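Local coordinates for protein dihydrodipicolinate synthase (Bacillus clausii KSM-K16, PDB 3E96) that probably catalyses, as a DapA-family lyase, the 4-hydroxy-tetrahydrodipicolinate synthase reaction within a TIM-barrel fold, at residues R72-Y77 and A82-G87; V51-T56 and E65-E70. All blocks are in the same frame, centred on the assembly; numbering follows the deposited sequence.

Contact 1 (R72-Y77 and A82-G87); sequences RRTVEY and ALVVAG
No flat group lies between T74, V75 and V84, which meet through methyl groups alone; the flat groups sit on another side of helix 72-77. There the guanidinium of R73 meets Y77 OH at its edge. NH1 of R73 donates to OH of Y77 over 3.0 Å, and the oxygen lies only 1° out of the guanidinium plane. R73 also makes a cation-pi contact with W32, and its NE is held by E69, while the ring of Y77 packs on W32, Y35 and K36 of helix 32-43. The helix-strand contact itself centres on V84, whose side chain leaves the strand toward the helix. CG1 of V84 lies 3.9 Å from CG2 of T74 and 4.2 Å from CG2 of V75, touching two consecutive helix residues. The other branch, CG2 of V84, stands 4.1 Å from that same T74 CG2, so the threonine methyl faces both valine branches. The rotamer of T74 divides its duties: CG2 is trans to the backbone N and reaches the strand, whereas OG1 lies beside that N (chi1 -57°), where it is hydrogen-bonded to E70 O and to Y35 OH. Backbones approach most closely at V75 and V84, with CA atoms 6.8 Å apart. I50 of the preceding barrel strand touches both T74 and V84, as expected where a beta-alpha-beta crossover folds its helix back over the sheet. The contact buries 115 Å² in total, with no hydrogen bond across it. Its cohesion is therefore apolar and rests on methyl groups at van der Waals distance, while the hydroxyl of the buried T74 is taken up by E70 O of its own helix and Y35 of helix 32-43.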
loop_
_atom_site.group_PDB
_atom_site.type_symbol
_atom_site.label_atom_id
_atom_site.label_comp_id
_atom_site.label_asym_id
_atom_site.label_seq_id
_atom_site.Cartn_x
_atom_site.Cartn_y
_atom_site.Cartn_z
ATOM N N ARG B 72 19.473 -11.794 -2.132
ATOM C CA ARG B 72 20.667 -12.551 -2.521
ATOM C C ARG B 72 21.934 -11.851 -2.038
ATOM O O ARG B 72 22.820 -12.483 -1.466
ATOM C CB ARG B 72 20.730 -12.728 -4.045
ATOM C CG ARG B 72 19.630 -13.614 -4.617
ATOM C CD ARG B 72 19.920 -13.993 -6.067
ATOM N NE ARG B 72 19.777 -12.871 -6.992
ATOM C CZ ARG B 72 18.676 -12.614 -7.693
ATOM N NH1 ARG B 72 17.608 -13.397 -7.580
ATOM N NH2 ARG B 72 18.646 -11.584 -8.523
ATOM N N ARG B 73 22.019 -10.546 -2.280
ATOM C CA ARG B 73 23.176 -9.758 -1.865
ATOM C C ARG B 73 23.377 -9.834 -0.351
ATOM O O ARG B 73 24.506 -9.932 0.128
ATOM C CB ARG B 73 22.992 -8.294 -2.279
ATOM C CG ARG B 73 22.986 -8.053 -3.788
ATOM C CD ARG B 73 24.379 -7.715 -4.312
ATOM N NE ARG B 73 24.384 -7.556 -5.765
ATOM C CZ ARG B 73 25.408 -7.077 -6.467
ATOM N NH1 ARG B 73 26.522 -6.701 -5.853
ATOM N NH2 ARG B 73 25.317 -6.982 -7.787
ATOM N N THR B 74 22.279 -9.780 0.398
ATOM C CA THR B 74 22.347 -9.834 1.853
ATOM C C THR B 74 22.956 -11.153 2.323
ATOM O O THR B 74 23.838 -11.166 3.184
ATOM C CB THR B 74 20.948 -9.668 2.480
ATOM O OG1 THR B 74 20.373 -8.432 2.032
ATOM C CG2 THR B 74 21.041 -9.656 4.005
ATOM N N VAL B 75 22.481 -12.260 1.761
ATOM C CA VAL B 75 23.003 -13.568 2.131
ATOM C C VAL B 75 24.508 -13.605 1.874
ATOM O O VAL B 75 25.275 -14.109 2.694
ATOM C CB VAL B 75 22.309 -14.694 1.331
ATOM C CG1 VAL B 75 23.001 -16.029 1.586
ATOM C CG2 VAL B 75 20.843 -14.783 1.735
ATOM N N GLU B 76 24.933 -13.046 0.744
ATOM C CA GLU B 76 26.350 -13.031 0.402
ATOM C C GLU B 76 27.167 -12.168 1.357
ATOM O O GLU B 76 28.189 -12.613 1.884
ATOM C CB GLU B 76 26.567 -12.515 -1.026
ATOM C CG GLU B 76 28.027 -12.602 -1.488
ATOM C CD GLU B 76 28.324 -11.744 -2.707
ATOM O OE1 GLU B 76 27.495 -11.718 -3.636
ATOM O OE2 GLU B 76 29.399 -11.101 -2.742
ATOM N N TYR B 77 26.723 -10.934 1.578
ATOM C CA TYR B 77 27.457 -10.022 2.445
ATOM C C TYR B 77 27.443 -10.395 3.920
ATOM O O TYR B 77 28.378 -10.065 4.649
ATOM C CB TYR B 77 26.948 -8.589 2.271
ATOM C CG TYR B 77 27.101 -8.043 0.865
ATOM C CD1 TYR B 77 28.215 -8.366 0.082
ATOM C CD2 TYR B 77 26.141 -7.196 0.320
ATOM C CE1 TYR B 77 28.360 -7.857 -1.212
ATOM C CE2 TYR B 77 26.277 -6.682 -0.966
ATOM C CZ TYR B 77 27.384 -7.017 -1.728
ATOM O OH TYR B 77 27.500 -6.522 -3.007
ATOM N N ALA B 82 24.645 -13.570 10.665
ATOM C CA ALA B 82 23.343 -13.266 11.245
ATOM C C ALA B 82 22.237 -13.966 10.481
ATOM O O ALA B 82 22.444 -14.431 9.362
ATOM C CB ALA B 82 23.102 -11.746 11.233
ATOM N N LEU B 83 21.064 -14.055 11.095
ATOM C CA LEU B 83 19.923 -14.670 10.439
ATOM C C LEU B 83 19.428 -13.663 9.415
ATOM O O LEU B 83 19.415 -12.458 9.678
ATOM C CB LEU B 83 18.803 -14.960 11.442
ATOM C CG LEU B 83 19.028 -16.104 12.432
ATOM C CD1 LEU B 83 17.853 -16.188 13.401
ATOM C CD2 LEU B 83 19.181 -17.407 11.661
ATOM N N VAL B 84 19.031 -14.155 8.247
ATOM C CA VAL B 84 18.527 -13.294 7.187
ATOM C C VAL B 84 17.038 -13.562 7.002
ATOM O O VAL B 84 16.642 -14.668 6.646
ATOM C CB VAL B 84 19.265 -13.565 5.858
ATOM C CG1 VAL B 84 18.667 -12.721 4.739
ATOM C CG2 VAL B 84 20.745 -13.250 6.020
ATOM N N VAL B 85 16.223 -12.545 7.267
ATOM C CA VAL B 85 14.776 -12.649 7.129
ATOM C C VAL B 85 14.370 -11.796 5.933
ATOM O O VAL B 85 14.569 -10.582 5.933
ATOM C CB VAL B 85 14.065 -12.136 8.393
ATOM C CG1 VAL B 85 12.551 -12.256 8.225
ATOM C CG2 VAL B 85 14.550 -12.920 9.615
ATOM N N ALA B 86 13.806 -12.436 4.914
ATOM C CA ALA B 86 13.416 -11.735 3.698
ATOM C C ALA B 86 11.991 -11.189 3.687
ATOM O O ALA B 86 11.023 -11.934 3.841
ATOM C CB ALA B 86 13.623 -12.651 2.487
ATOM N N GLY B 87 11.873 -9.879 3.500
ATOM C CA GLY B 87 10.560 -9.272 3.433
ATOM C C GLY B 87 9.922 -9.639 2.103
ATOM O O GLY B 87 10.586 -9.604 1.060
#

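Contact 2 (V51-T56 and E65-E70); sequences VPCGNT and EEAKEE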
loop_
_atom_site.group_PDB
_atom_site.type_symbol
_atom_site.label_atom_id
_atom_site.label_comp_id
_atom_site.label_asym_id
_atom_site.label_seq_id
_atom_site.Cartn_x
_atom_site.Cartn_y
_atom_site.Cartn_z
ATOM N N VAL B 51 16.953 -7.802 8.200
ATOM C CA VAL B 51 15.759 -7.968 7.389
ATOM C C VAL B 51 15.738 -7.217 6.060
ATOM O O VAL B 51 15.169 -6.131 5.959
ATOM C CB VAL B 51 14.512 -7.547 8.208
ATOM C CG1 VAL B 51 13.235 -7.930 7.478
ATOM C CG2 VAL B 51 14.559 -8.195 9.584
ATOM N N PRO B 52 16.361 -7.788 5.019
ATOM C CA PRO B 52 16.353 -7.106 3.722
ATOM C C PRO B 52 14.907 -7.040 3.225
ATOM O O PRO B 52 14.074 -7.863 3.611
ATOM C CB PRO B 52 17.232 -8.002 2.850
ATOM C CG PRO B 52 17.051 -9.373 3.470
ATOM C CD PRO B 52 17.108 -9.055 4.952
ATOM N N CYS B 53 14.611 -6.062 2.378
ATOM C CA CYS B 53 13.261 -5.896 1.854
ATOM C C CYS B 53 12.251 -5.546 2.939
ATOM O O CYS B 53 11.065 -5.880 2.842
ATOM C CB CYS B 53 12.826 -7.156 1.102
ATOM S SG CYS B 53 13.617 -7.280 -0.518
ATOM N N GLY B 54 12.738 -4.883 3.984
ATOM C CA GLY B 54 11.867 -4.440 5.057
ATOM C C GLY B 54 11.381 -3.067 4.628
ATOM O O GLY B 54 11.777 -2.577 3.570
ATOM N N ASN B 55 10.535 -2.421 5.416
ATOM C CA ASN B 55 10.060 -1.114 4.991
ATOM C C ASN B 55 11.130 -0.035 5.090
ATOM O O ASN B 55 11.104 0.928 4.332
ATOM C CB ASN B 55 8.794 -0.732 5.757
ATOM C CG ASN B 55 7.534 -1.218 5.052
ATOM O OD1 ASN B 55 6.580 -1.651 5.690
ATOM N ND2 ASN B 55 7.530 -1.141 3.718
ATOM N N THR B 56 12.085 -0.212 5.999
ATOM C CA THR B 56 13.172 0.751 6.139
ATOM C C THR B 56 14.048 0.631 4.887
ATOM O O THR B 56 14.753 1.567 4.514
ATOM C CB THR B 56 14.038 0.453 7.379
ATOM O OG1 THR B 56 13.194 0.309 8.526
ATOM C CG2 THR B 56 15.020 1.598 7.633
ATOM N N GLU B 65 12.488 -7.715 -9.172
ATOM C CA GLU B 65 13.831 -8.234 -9.403
ATOM C C GLU B 65 14.842 -7.607 -8.440
ATOM O O GLU B 65 15.756 -8.283 -7.970
ATOM C CB GLU B 65 14.243 -7.982 -10.861
ATOM C CG GLU B 65 15.625 -8.509 -11.243
ATOM C CD GLU B 65 15.815 -9.981 -10.907
ATOM O OE1 GLU B 65 14.874 -10.777 -11.120
ATOM O OE2 GLU B 65 16.917 -10.342 -10.439
ATOM N N GLU B 66 14.689 -6.318 -8.150
ATOM C CA GLU B 66 15.600 -5.660 -7.223
ATOM C C GLU B 66 15.406 -6.215 -5.815
ATOM O O GLU B 66 16.365 -6.340 -5.050
ATOM C CB GLU B 66 15.367 -4.149 -7.207
ATOM C CG GLU B 66 15.855 -3.424 -8.440
ATOM C CD GLU B 66 15.598 -1.933 -8.351
ATOM O OE1 GLU B 66 14.464 -1.548 -8.002
ATOM O OE2 GLU B 66 16.524 -1.146 -8.633
ATOM N N ALA B 67 14.162 -6.544 -5.472
ATOM C CA ALA B 67 13.865 -7.098 -4.154
ATOM C C ALA B 67 14.554 -8.455 -4.013
ATOM O O ALA B 67 15.177 -8.741 -2.993
ATOM C CB ALA B 67 12.360 -7.255 -3.971
ATOM N N LYS B 68 14.436 -9.290 -5.043
ATOM C CA LYS B 68 15.057 -10.609 -5.015
ATOM C C LYS B 68 16.570 -10.481 -4.902
ATOM O O LYS B 68 17.202 -11.176 -4.105
ATOM C CB LYS B 68 14.710 -11.396 -6.282
ATOM C CG LYS B 68 13.249 -11.777 -6.401
ATOM C CD LYS B 68 12.972 -12.445 -7.743
ATOM C CE LYS B 68 11.506 -12.842 -7.869
ATOM N NZ LYS B 68 11.188 -13.387 -9.228
ATOM N N GLU B 69 17.146 -9.594 -5.706
ATOM C CA GLU B 69 18.589 -9.381 -5.696
ATOM C C GLU B 69 19.067 -8.873 -4.339
ATOM O O GLU B 69 20.146 -9.244 -3.879
ATOM C CB GLU B 69 18.984 -8.386 -6.794
ATOM C CG GLU B 69 20.482 -8.073 -6.894
ATOM C CD GLU B 69 21.327 -9.263 -7.334
ATOM O OE1 GLU B 69 20.753 -10.253 -7.837
ATOM O OE2 GLU B 69 22.570 -9.202 -7.185
ATOM N N GLU B 70 18.276 -8.023 -3.691
ATOM C CA GLU B 70 18.695 -7.516 -2.387
ATOM C C GLU B 70 18.819 -8.669 -1.397
ATOM O O GLU B 70 19.756 -8.713 -0.598
ATOM C CB GLU B 70 17.717 -6.465 -1.850
ATOM C CG GLU B 70 18.091 -5.965 -0.451
ATOM C CD GLU B 70 17.398 -4.673 -0.074
ATOM O OE1 GLU B 70 17.663 -3.648 -0.740
ATOM O OE2 GLU B 70 16.595 -4.680 0.886
#
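The loop that follows barrel strand 49-50, and carries T56 of the predicted pyruvate site, packs here through P52 and C53 against A67 and E70 of the next helix. One hydrogen bond spans the contact: N of C53 donates to OE2 of E70 over 2.8 Å, with an N-H...O angle of 155°. The backbone N-H meets this oxygen on its anti side, 17° out of the carboxylate plane. The glutamate gets there by stretching out, with CG anti to the backbone N (chi1 177°) and the chain extended beyond it. On the way it lies alongside the proline, CG of E70 being 4.0 Å from CB of P52. Its second oxygen, OE1, is hydrogen-bonded to T21 OG1, so both oxygens of the buried carboxylate are engaged and its rotation is probably fixed. With an alanine here the carboxylate is gone, which is likely to leave the C53 N-H and the T21 hydroxyl without their shared mate and the loop less firmly tied to the helix. One turn earlier, SG of C53 rests 3.7 Å from CB of A67 and 3.3 Å from O of A67. C53 adopts a left-handed backbone conformation, and its carbonyl O is hydrogen-bonded to H113 NE2. Around this buried patch, W32 and Y35 of helix 32-43 pack on E70, and V71 of the same helix 64-78 touches C53, with strand 83-88 adjacent to the loop.

In the fold
From the N terminus, the chain leaves strand 49-50 through 51-56, and contact 2 closes the eight-residue link before 65-70 at the start of helix 64-78. The helix runs on to 72-77, after which contact 1 closes the four-residue connection into strand 83-88. The two closures are in series, neither nested nor crossing, with centres about 9 Å apart. Both lie within one beta-alpha-beta unit, contact 2 tying loop to helix and contact 1 helix to next strand. They also meet directly: R72 NH2 forms a salt bridge with E65 OE2 (2.9 Å) along the shared helix, and G87 N probably donates to P52 O (3.0 Å), linking neighbouring strands at the same, C-terminal end of the barrel.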